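Local coordinates for protein NreA (Staphylococcus aureus subsp. aureus, PDB 6K2H) that probably senses nitrate through a GAF domain and passes the signal to its partner two-component system, at residues V70-N81 and T103-W111; G49-L60 and D93-S101. The protein carries 1 engineered substitution. All coordinates share one frame; numbering follows the deposited sequence.

Contact 1 of 2, residues V70-N81 and T103-W111; sequences VMKTGKRMVIAN and TAVLAVPLW
Ile-79 and Val-105 stand side by side on the antiparallel pairing of strands 77-79 and 104-111, the edge of the five-stranded sheet of this GAF domain. Val-105 puts CG2 between its own backbone N and carbonyl carbon (chi1 -63° for CG1), and there the methyl lies alongside the Ile-79 chain, 3.8 Å from both its CB and its CD1. The two point the same way, to the sheet face that carries Met-77 and Ala-107 and is covered by helix 65-73; Leu-66 of that helix touches both Met-77 and Ile-79.

On the other face Val-78 and Leu-106 also run alongside each other, CG2 of Val-78 meeting CD1 of Leu-106 at 3.8 Å, while Leu-130 and Ile-133 of a later loop lie against Val-78. Four backbone bonds set this register, two between Met-77 and Ala-107 and two between Ile-79 and Val-105. The straightest is Ala-107 N to Met-77 O, 2.8 Å with 179° at the hydrogen.

Just before the short strand in the chain, the last turn of helix 65-73 packs on the long one. Val-70, with CG1 opposite its backbone N (chi1 171°), splits its branches: CG2 reaches the Ala-107 methyl, and CG1 packs on the Pro-109 ring, 3.7 Å from CB. The helix ends at Gly-74, whose positive phi turns the chain toward strand 77-79; Lys-75 N donates to Thr-73 OG1 in an ST turn. At this bend Pro-109 presents CG to the Gly-74 carbonyl. The same oxygen also meets the Trp-111 indole at its edge, near the ring plane, Gly-74 O lying 3.4 Å from Trp-111 CZ2.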
loop_
_atom_site.group_PDB
_atom_site.type_symbol
_atom_site.label_atom_id
_atom_site.label_comp_id
_atom_site.label_asym_id
_atom_site.label_seq_id
_atom_site.Cartn_x
_atom_site.Cartn_y
_atom_site.Cartn_z
ATOM N N VAL A 70 -6.944 -5.930 -1.388
ATOM C CA VAL A 70 -7.727 -4.729 -1.671
ATOM C C VAL A 70 -8.223 -4.753 -3.128
ATOM O O VAL A 70 -9.336 -4.344 -3.381
ATOM C CB VAL A 70 -6.915 -3.476 -1.353
ATOM C CG1 VAL A 70 -7.633 -2.201 -1.838
ATOM C CG2 VAL A 70 -6.659 -3.364 0.139
ATOM N N MET A 71 -7.371 -5.207 -4.056
ATOM C CA MET A 71 -7.681 -5.225 -5.466
ATOM C C MET A 71 -8.822 -6.154 -5.685
ATOM O O MET A 71 -9.684 -5.877 -6.496
ATOM C CB MET A 71 -6.484 -5.686 -6.311
ATOM C CG MET A 71 -5.393 -4.668 -6.271
ATOM S SD MET A 71 -4.644 -4.056 -7.742
ATOM C CE MET A 71 -6.086 -3.926 -8.774
ATOM N N LYS A 72 -8.832 -7.238 -4.966
ATOM C CA LYS A 72 -9.859 -8.243 -5.121
ATOM C C LYS A 72 -11.153 -7.806 -4.507
ATOM O O LYS A 72 -12.177 -7.931 -5.145
ATOM C CB LYS A 72 -9.442 -9.572 -4.490
ATOM C CG LYS A 72 -10.596 -10.580 -4.501
ATOM C CD LYS A 72 -10.171 -12.002 -4.209
ATOM C CE LYS A 72 -11.377 -12.943 -4.233
ATOM N NZ LYS A 72 -11.331 -13.947 -3.130
ATOM N N THR A 73 -11.125 -7.323 -3.274
ATOM C CA THR A 73 -12.358 -6.956 -2.567
ATOM C C THR A 73 -12.882 -5.597 -2.863
ATOM O O THR A 73 -14.039 -5.340 -2.611
ATOM C CB THR A 73 -12.152 -6.920 -1.033
ATOM O OG1 THR A 73 -11.143 -5.947 -0.702
ATOM C CG2 THR A 73 -11.768 -8.244 -0.528
ATOM N N GLY A 74 -12.042 -4.676 -3.332
ATOM C CA GLY A 74 -12.461 -3.293 -3.415
ATOM C C GLY A 74 -12.724 -2.535 -2.128
ATOM O O GLY A 74 -13.398 -1.494 -2.130
ATOM N N LYS A 75 -12.168 -3.024 -1.012
ATOM C CA LYS A 75 -12.443 -2.516 0.331
ATOM C C LYS A 75 -11.111 -2.138 0.943
ATOM O O LYS A 75 -10.139 -2.846 0.726
ATOM C CB LYS A 75 -13.078 -3.604 1.246
ATOM C CG LYS A 75 -14.412 -4.162 0.784
ATOM C CD LYS A 75 -15.566 -3.272 1.231
ATOM C CE LYS A 75 -16.718 -3.258 0.208
ATOM N NZ LYS A 75 -17.283 -4.623 0.059
ATOM N N ARG A 76 -11.080 -1.030 1.681
ATOM C CA ARG A 76 -9.832 -0.651 2.413
ATOM C C ARG A 76 -9.493 -1.713 3.456
ATOM O O ARG A 76 -10.365 -2.468 3.950
ATOM C CB ARG A 76 -9.934 0.695 3.032
ATOM C CG ARG A 76 -11.052 0.857 4.051
ATOM C CD ARG A 76 -10.748 2.093 4.880
ATOM N NE ARG A 76 -11.932 2.623 5.539
ATOM C CZ ARG A 76 -12.571 2.085 6.561
ATOM N NH1 ARG A 76 -13.662 2.706 7.022
ATOM N NH2 ARG A 76 -12.159 0.947 7.138
ATOM N N MET A 77 -8.215 -1.781 3.792
ATOM C CA MET A 77 -7.746 -2.623 4.904
ATOM C C MET A 77 -7.014 -1.745 5.864
ATOM O O MET A 77 -6.183 -0.928 5.447
ATOM C CB MET A 77 -6.788 -3.673 4.369
ATOM C CG MET A 77 -7.397 -4.699 3.481
ATOM S SD MET A 77 -6.220 -6.034 3.132
ATOM C CE MET A 77 -5.714 -6.464 4.807
ATOM N N VAL A 78 -7.328 -1.870 7.136
ATOM C CA VAL A 78 -6.736 -1.035 8.153
ATOM C C VAL A 78 -6.156 -1.932 9.196
ATOM O O VAL A 78 -6.856 -2.818 9.721
ATOM C CB VAL A 78 -7.762 -0.118 8.789
ATOM C CG1 VAL A 78 -7.126 0.689 9.883
ATOM C CG2 VAL A 78 -8.390 0.837 7.804
ATOM N N ILE A 79 -4.877 -1.767 9.469
ATOM C CA ILE A 79 -4.244 -2.460 10.590
ATOM C C ILE A 79 -3.640 -1.455 11.561
ATOM O O ILE A 79 -2.587 -0.847 11.286
ATOM C CB ILE A 79 -3.194 -3.471 10.096
ATOM C CG1 ILE A 79 -3.794 -4.350 9.017
ATOM C CG2 ILE A 79 -2.588 -4.198 11.271
ATOM C CD1 ILE A 79 -2.799 -5.281 8.397
ATOM N N ALA A 80 -4.262 -1.248 12.729
ATOM C CA ALA A 80 -3.875 -0.125 13.587
ATOM C C ALA A 80 -2.566 -0.434 14.326
ATOM O O ALA A 80 -1.896 0.476 14.720
ATOM C CB ALA A 80 -4.973 0.212 14.610
ATOM N N ASN A 81 -2.309 -1.727 14.527
ATOM C CA ASN A 81 -1.075 -2.227 15.112
ATOM C C ASN A 81 -0.747 -3.607 14.591
ATOM O O ASN A 81 -1.411 -4.593 14.890
ATOM C CB ASN A 81 -1.059 -2.253 16.671
ATOM C CG ASN A 81 0.326 -2.643 17.194
ATOM O OD1 ASN A 81 0.664 -3.808 17.303
ATOM N ND2 ASN A 81 1.220 -1.660 17.208
ATOM N N THR A 103 4.545 -0.775 11.286
ATOM C CA THR A 103 3.851 -1.087 12.546
ATOM C C THR A 103 2.384 -0.763 12.505
ATOM O O THR A 103 1.664 -1.200 13.353
ATOM C CB THR A 103 4.554 -0.449 13.761
ATOM O OG1 THR A 103 4.634 0.970 13.587
ATOM C CG2 THR A 103 5.969 -1.025 13.909
ATOM N N ALA A 104 1.939 0.026 11.533
ATOM C CA ALA A 104 0.497 0.279 11.264
ATOM C C ALA A 104 0.359 0.554 9.786
ATOM O O ALA A 104 1.278 1.106 9.155
ATOM C CB ALA A 104 -0.002 1.466 12.051
ATOM N N VAL A 105 -0.775 0.203 9.214
ATOM C CA VAL A 105 -1.011 0.414 7.782
ATOM C C VAL A 105 -2.465 0.734 7.453
ATOM O O VAL A 105 -3.399 0.273 8.160
ATOM C CB VAL A 105 -0.552 -0.770 6.859
ATOM C CG1 VAL A 105 0.944 -0.992 6.931
ATOM C CG2 VAL A 105 -1.222 -2.040 7.220
ATOM N N LEU A 106 -2.637 1.526 6.411
ATOM C CA LEU A 106 -3.938 1.910 5.853
ATOM C C LEU A 106 -3.758 1.643 4.351
ATOM O O LEU A 106 -2.983 2.354 3.671
ATOM C CB LEU A 106 -4.228 3.394 6.085
ATOM C CG LEU A 106 -5.358 4.029 5.252
ATOM C CD1 LEU A 106 -6.655 3.332 5.516
ATOM C CD2 LEU A 106 -5.449 5.504 5.566
ATOM N N ALA A 107 -4.483 0.660 3.813
ATOM C CA ALA A 107 -4.395 0.384 2.378
ATOM C C ALA A 107 -5.755 0.652 1.722
ATOM O O ALA A 107 -6.768 0.134 2.160
ATOM C CB ALA A 107 -3.996 -0.989 2.144
ATOM N N VAL A 108 -5.732 1.545 0.741
ATOM C CA VAL A 108 -6.996 1.970 0.099
ATOM C C VAL A 108 -7.068 1.678 -1.387
ATOM O O VAL A 108 -6.060 1.808 -2.087
ATOM C CB VAL A 108 -7.227 3.451 0.346
ATOM C CG1 VAL A 108 -7.323 3.767 1.822
ATOM C CG2 VAL A 108 -6.171 4.335 -0.324
ATOM N N PRO A 109 -8.248 1.280 -1.898
ATOM C CA PRO A 109 -8.359 1.021 -3.337
ATOM C C PRO A 109 -8.280 2.316 -4.113
ATOM O O PRO A 109 -8.779 3.397 -3.656
ATOM C CB PRO A 109 -9.716 0.386 -3.468
ATOM C CG PRO A 109 -10.520 0.891 -2.348
ATOM C CD PRO A 109 -9.513 0.973 -1.200
ATOM N N LEU A 110 -7.656 2.239 -5.274
ATOM C CA LEU A 110 -7.643 3.354 -6.226
ATOM C C LEU A 110 -8.645 2.994 -7.327
ATOM O O LEU A 110 -8.555 1.902 -7.902
ATOM C CB LEU A 110 -6.271 3.558 -6.796
ATOM C CG LEU A 110 -5.271 4.046 -5.728
ATOM C CD1 LEU A 110 -3.952 4.224 -6.421
ATOM C CD2 LEU A 110 -5.665 5.392 -5.122
ATOM N N TRP A 111 -9.664 3.830 -7.478
ATOM C CA TRP A 111 -10.768 3.578 -8.425
ATOM C C TRP A 111 -10.670 4.461 -9.656
ATOM O O TRP A 111 -10.296 5.651 -9.582
ATOM C CB TRP A 111 -12.111 3.890 -7.776
ATOM C CG TRP A 111 -12.490 3.033 -6.615
ATOM C CD1 TRP A 111 -12.265 3.273 -5.271
ATOM C CD2 TRP A 111 -13.129 1.775 -6.688
ATOM N NE1 TRP A 111 -12.747 2.219 -4.531
ATOM C CE2 TRP A 111 -13.308 1.305 -5.364
ATOM C CE3 TRP A 111 -13.553 0.982 -7.735
ATOM C CZ2 TRP A 111 -13.890 0.089 -5.087
ATOM C CZ3 TRP A 111 -14.222 -0.211 -7.455
ATOM C CH2 TRP A 111 -14.365 -0.655 -6.115
#

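Contact 2 of 2, residues G49-L60 and D93-S101; sequences GNKNNRFKLIIL and DAPILLSES. Engineered in segment 93-101: Ala-94 (natural residue Tyr). With EDO (1,2-ethanediol), chain B.
In a segment that carries a substitution probably in the nitrate-binding site, a carboxylate closes the loop after strand 42-48 onto the end of helix 96-99: Glu-100 reaches back to the backbone of Lys-51 and Asn-52. Lys-51 N donates to Glu-100 OE1 on its syn lone pair, 2.8 Å and 170° at the hydrogen, and Asn-52 N adds a weak bond to OE2. OE1 also forms a salt bridge with Arg-125, which would favour the charged carboxylate.

Asn-52 works in both directions. With CG between its backbone N and carbonyl carbon (chi1 57°), the amide turns ND2 to Ser-99 O, 2.8 Å away and nearly in the amide plane, while OD1 accepts from Arg-54 N in an Asx turn that leads into the 3-10 segment 54-57. A water ties the group together, donating to Asn-52 OD1 and Glu-100 OE2 and accepting from Ser-99 OG. In this GAF domain the loop packs on the short helix beside the sheet; the half of the contact toward Leu-60 is apolar. Ile-58 lies across the Pro-95 ring, CG2 to CG 3.9 Å, and extends CD1 toward Ile-96, whose own CD1 touches Phe-55 CB at 3.7 Å. Leu-60 CD2 approaches Pro-95 CD, and its CD1 meets 1,2-ethanediol O2 at 3.4 Å. That diol, probably from the crystallisation liquor, lies against Ala-94, engineered from Tyr, and is also held by Trp-44 and Ala-67.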
loop_
_atom_site.group_PDB
_atom_site.type_symbol
_atom_site.label_atom_id
_atom_site.label_comp_id
_atom_site.label_asym_id
_atom_site.label_seq_id
_atom_site.Cartn_x
_atom_site.Cartn_y
_atom_site.Cartn_z
ATOM N N GLY A 49 9.442 7.418 1.180
ATOM C CA GLY A 49 9.874 7.167 2.564
ATOM C C GLY A 49 10.407 5.738 2.818
ATOM O O GLY A 49 10.562 5.317 3.965
ATOM N N ASN A 50 10.768 5.047 1.775
ATOM C CA ASN A 50 11.270 3.703 1.857
ATOM C C ASN A 50 12.639 3.668 2.488
ATOM O O ASN A 50 13.515 4.532 2.207
ATOM C CB ASN A 50 11.297 3.010 0.490
ATOM C CG ASN A 50 12.215 3.678 -0.518
ATOM O OD1 ASN A 50 12.061 4.873 -0.821
ATOM N ND2 ASN A 50 13.146 2.931 -1.048
ATOM N N LYS A 51 12.848 2.629 3.274
ATOM C CA LYS A 51 14.164 2.394 3.862
ATOM C C LYS A 51 15.095 1.655 2.900
ATOM O O LYS A 51 16.325 1.807 3.002
ATOM C CB LYS A 51 14.083 1.633 5.169
ATOM C CG LYS A 51 13.264 2.363 6.215
ATOM C CD LYS A 51 13.433 1.841 7.586
ATOM C CE LYS A 51 12.866 0.420 7.696
ATOM N NZ LYS A 51 13.219 -0.150 9.005
ATOM N N ASN A 52 14.560 0.805 2.012
ATOM C CA ASN A 52 15.396 -0.000 1.160
ATOM C C ASN A 52 14.662 -0.301 -0.118
ATOM O O ASN A 52 13.548 0.140 -0.303
ATOM C CB ASN A 52 15.839 -1.282 1.861
ATOM C CG ASN A 52 14.662 -2.100 2.340
ATOM O OD1 ASN A 52 14.021 -2.667 1.489
ATOM N ND2 ASN A 52 14.331 -2.085 3.676
ATOM N N ASN A 53 15.290 -1.049 -1.030
ATOM C CA ASN A 53 14.672 -1.335 -2.328
ATOM C C ASN A 53 14.176 -2.757 -2.482
ATOM O O ASN A 53 13.880 -3.231 -3.578
ATOM C CB ASN A 53 15.693 -1.028 -3.420
ATOM C CG ASN A 53 15.916 0.456 -3.585
ATOM O OD1 ASN A 53 17.002 0.868 -4.035
ATOM N ND2 ASN A 53 14.901 1.282 -3.252
ATOM N N ARG A 54 14.106 -3.442 -1.371
ATOM C CA ARG A 54 13.637 -4.813 -1.402
ATOM C C ARG A 54 12.177 -4.928 -1.800
ATOM O O ARG A 54 11.776 -6.013 -2.268
ATOM C CB ARG A 54 13.900 -5.487 -0.088
ATOM C CG ARG A 54 15.369 -5.477 0.293
ATOM C CD ARG A 54 15.676 -6.534 1.338
ATOM N NE ARG A 54 15.194 -6.219 2.655
ATOM C CZ ARG A 54 15.718 -5.370 3.486
ATOM N NH1 ARG A 54 16.791 -4.658 3.150
ATOM N NH2 ARG A 54 15.163 -5.166 4.659
ATOM N N PHE A 55 11.411 -3.829 -1.752
ATOM C CA PHE A 55 10.003 -3.873 -2.206
ATOM C C PHE A 55 9.954 -4.308 -3.656
ATOM O O PHE A 55 8.979 -4.899 -4.099
ATOM C CB PHE A 55 9.326 -2.506 -2.061
ATOM C CG PHE A 55 9.869 -1.476 -2.954
ATOM C CD1 PHE A 55 9.231 -1.205 -4.207
ATOM C CD2 PHE A 55 10.981 -0.734 -2.588
ATOM C CE1 PHE A 55 9.734 -0.231 -5.059
ATOM C CE2 PHE A 55 11.447 0.261 -3.431
ATOM C CZ PHE A 55 10.853 0.493 -4.697
ATOM N N LYS A 56 11.030 -4.024 -4.411
ATOM C CA LYS A 56 11.063 -4.467 -5.801
ATOM C C LYS A 56 11.104 -5.968 -5.990
ATOM O O LYS A 56 10.731 -6.437 -7.072
ATOM C CB LYS A 56 12.200 -3.830 -6.598
ATOM C CG LYS A 56 12.208 -2.325 -6.557
ATOM C CD LYS A 56 13.363 -1.762 -7.325
ATOM C CE LYS A 56 13.396 -0.263 -7.126
ATOM N NZ LYS A 56 14.536 0.401 -7.786
ATOM N N LEU A 57 11.460 -6.724 -4.963
ATOM C CA LEU A 57 11.497 -8.200 -5.029
ATOM C C LEU A 57 10.111 -8.817 -4.776
ATOM O O LEU A 57 9.893 -9.998 -4.995
ATOM C CB LEU A 57 12.502 -8.708 -3.995
ATOM C CG LEU A 57 13.872 -8.013 -4.130
ATOM C CD1 LEU A 57 14.815 -8.551 -3.077
ATOM C CD2 LEU A 57 14.452 -8.150 -5.544
ATOM N N ILE A 58 9.139 -7.997 -4.380
ATOM C CA ILE A 58 7.853 -8.542 -3.955
ATOM C C ILE A 58 6.953 -8.787 -5.161
ATOM O O ILE A 58 6.733 -7.862 -6.019
ATOM C CB ILE A 58 7.182 -7.546 -2.981
ATOM C CG1 ILE A 58 8.044 -7.460 -1.689
ATOM C CG2 ILE A 58 5.725 -7.931 -2.679
ATOM C CD1 ILE A 58 7.666 -6.315 -0.755
ATOM N N ILE A 59 6.407 -10.007 -5.236
ATOM C CA ILE A 59 5.511 -10.364 -6.327
ATOM C C ILE A 59 4.216 -10.814 -5.744
ATOM O O ILE A 59 4.147 -11.852 -5.080
ATOM C CB ILE A 59 6.123 -11.499 -7.204
ATOM C CG1 ILE A 59 7.447 -11.060 -7.810
ATOM C CG2 ILE A 59 5.185 -11.873 -8.363
ATOM C CD1 ILE A 59 8.301 -12.211 -8.307
ATOM N N LEU A 60 3.137 -10.077 -5.992
ATOM C CA LEU A 60 1.844 -10.452 -5.395
ATOM C C LEU A 60 0.799 -10.905 -6.378
ATOM O O LEU A 60 0.836 -10.535 -7.502
ATOM C CB LEU A 60 1.256 -9.299 -4.630
ATOM C CG LEU A 60 2.126 -8.722 -3.509
ATOM C CD1 LEU A 60 1.618 -7.326 -3.193
ATOM C CD2 LEU A 60 2.130 -9.704 -2.349
ATOM N N ASP A 93 2.649 -12.912 4.534
ATOM C CA ASP A 93 1.570 -12.763 3.525
ATOM C C ASP A 93 1.552 -11.372 2.902
ATOM O O ASP A 93 1.150 -11.220 1.754
ATOM C CB ASP A 93 0.156 -13.035 4.133
ATOM C CG ASP A 93 -1.033 -12.490 3.242
ATOM O OD1 ASP A 93 -1.393 -13.137 2.221
ATOM O OD2 ASP A 93 -1.628 -11.410 3.572
ATOM N N ALA A 94 2.021 -10.363 3.639
ATOM C CA ALA A 94 1.994 -8.989 3.154
ATOM C C ALA A 94 3.434 -8.449 3.268
ATOM O O ALA A 94 3.701 -7.714 4.197
ATOM C CB ALA A 94 1.057 -8.192 4.059
ATOM N N PRO A 95 4.333 -8.937 2.417
ATOM C CA PRO A 95 5.756 -8.782 2.621
ATOM C C PRO A 95 6.250 -7.344 2.730
ATOM O O PRO A 95 7.301 -7.126 3.309
ATOM C CB PRO A 95 6.410 -9.471 1.431
ATOM C CG PRO A 95 5.361 -9.970 0.584
ATOM C CD PRO A 95 4.049 -9.825 1.277
ATOM N N ILE A 96 5.532 -6.372 2.191
ATOM C CA ILE A 96 6.003 -4.971 2.410
ATOM C C ILE A 96 6.063 -4.625 3.888
ATOM O O ILE A 96 6.873 -3.840 4.357
ATOM C CB ILE A 96 5.119 -3.979 1.610
ATOM C CG1 ILE A 96 5.742 -2.606 1.539
ATOM C CG2 ILE A 96 3.732 -3.862 2.221
ATOM C CD1 ILE A 96 6.935 -2.556 0.700
ATOM N N LEU A 97 5.199 -5.230 4.720
ATOM C CA LEU A 97 5.355 -5.035 6.160
ATOM C C LEU A 97 6.714 -5.474 6.765
ATOM O O LEU A 97 7.174 -4.878 7.673
ATOM C CB LEU A 97 4.272 -5.838 6.909
ATOM C CG LEU A 97 2.843 -5.558 6.581
ATOM C CD1 LEU A 97 1.956 -6.542 7.353
ATOM C CD2 LEU A 97 2.471 -4.186 6.915
ATOM N N LEU A 98 7.309 -6.515 6.213
ATOM C CA LEU A 98 8.622 -6.979 6.624
ATOM C C LEU A 98 9.738 -6.070 6.094
ATOM O O LEU A 98 10.577 -5.679 6.842
ATOM C CB LEU A 98 8.893 -8.383 6.117
ATOM C CG LEU A 98 8.051 -9.497 6.754
ATOM C CD1 LEU A 98 8.416 -10.765 5.995
ATOM C CD2 LEU A 98 8.446 -9.626 8.203
ATOM N N SER A 99 9.743 -5.786 4.812
ATOM C CA SER A 99 10.876 -5.071 4.200
ATOM C C SER A 99 10.921 -3.636 4.692
ATOM O O SER A 99 12.011 -3.088 4.834
ATOM C CB SER A 99 10.805 -5.155 2.672
ATOM O OG SER A 99 9.793 -4.351 2.053
ATOM N N GLU A 100 9.758 -3.050 5.070
ATOM C CA GLU A 100 9.729 -1.664 5.531
ATOM C C GLU A 100 9.392 -1.515 7.024
ATOM O O GLU A 100 9.282 -0.420 7.474
ATOM C CB GLU A 100 8.765 -0.869 4.653
ATOM C CG GLU A 100 9.237 -0.647 3.217
ATOM C CD GLU A 100 10.524 0.197 3.141
ATOM O OE1 GLU A 100 10.714 1.056 4.060
ATOM O OE2 GLU A 100 11.290 0.031 2.163
ATOM N N SER A 101 9.367 -2.613 7.771
ATOM C CA SER A 101 9.149 -2.610 9.230
ATOM C C SER A 101 7.969 -1.733 9.599
ATOM O O SER A 101 8.069 -0.873 10.483
ATOM C CB SER A 101 10.395 -2.137 10.007
ATOM O OG SER A 101 11.564 -2.782 9.495
HETATM C C1 EDO B . 2.677 -6.774 0.051
HETATM O O1 EDO B . 3.776 -6.330 0.462
HETATM C C2 EDO B . 1.593 -6.502 0.855
HETATM O O2 EDO B . 0.601 -6.661 -0.056
HETATM O O HOH W 1 11.258 -2.318 0.934
#

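In the fold
From the N terminus, helix 10-23 is followed by strands 27-33 and 42-48, and the loop 49-60 that comes next waits for its partner until 93-101, so contact 2 closes a long loop containing helix 65-73 and strand 77-79. Contact 1 starts inside that loop, at 70-81, and closes beyond it at 103-111; the two therefore cross rather than nest. Their centres are about 16 Å apart on opposite sides of the chain's centre, yet they meet where Val-105 CG1 packs on Leu-97 CD2 at 3.5 Å. Contact 1 secures edge strand 77-79 to the sheet, while contact 2 joins the loop after the other edge strand to helix 96-99.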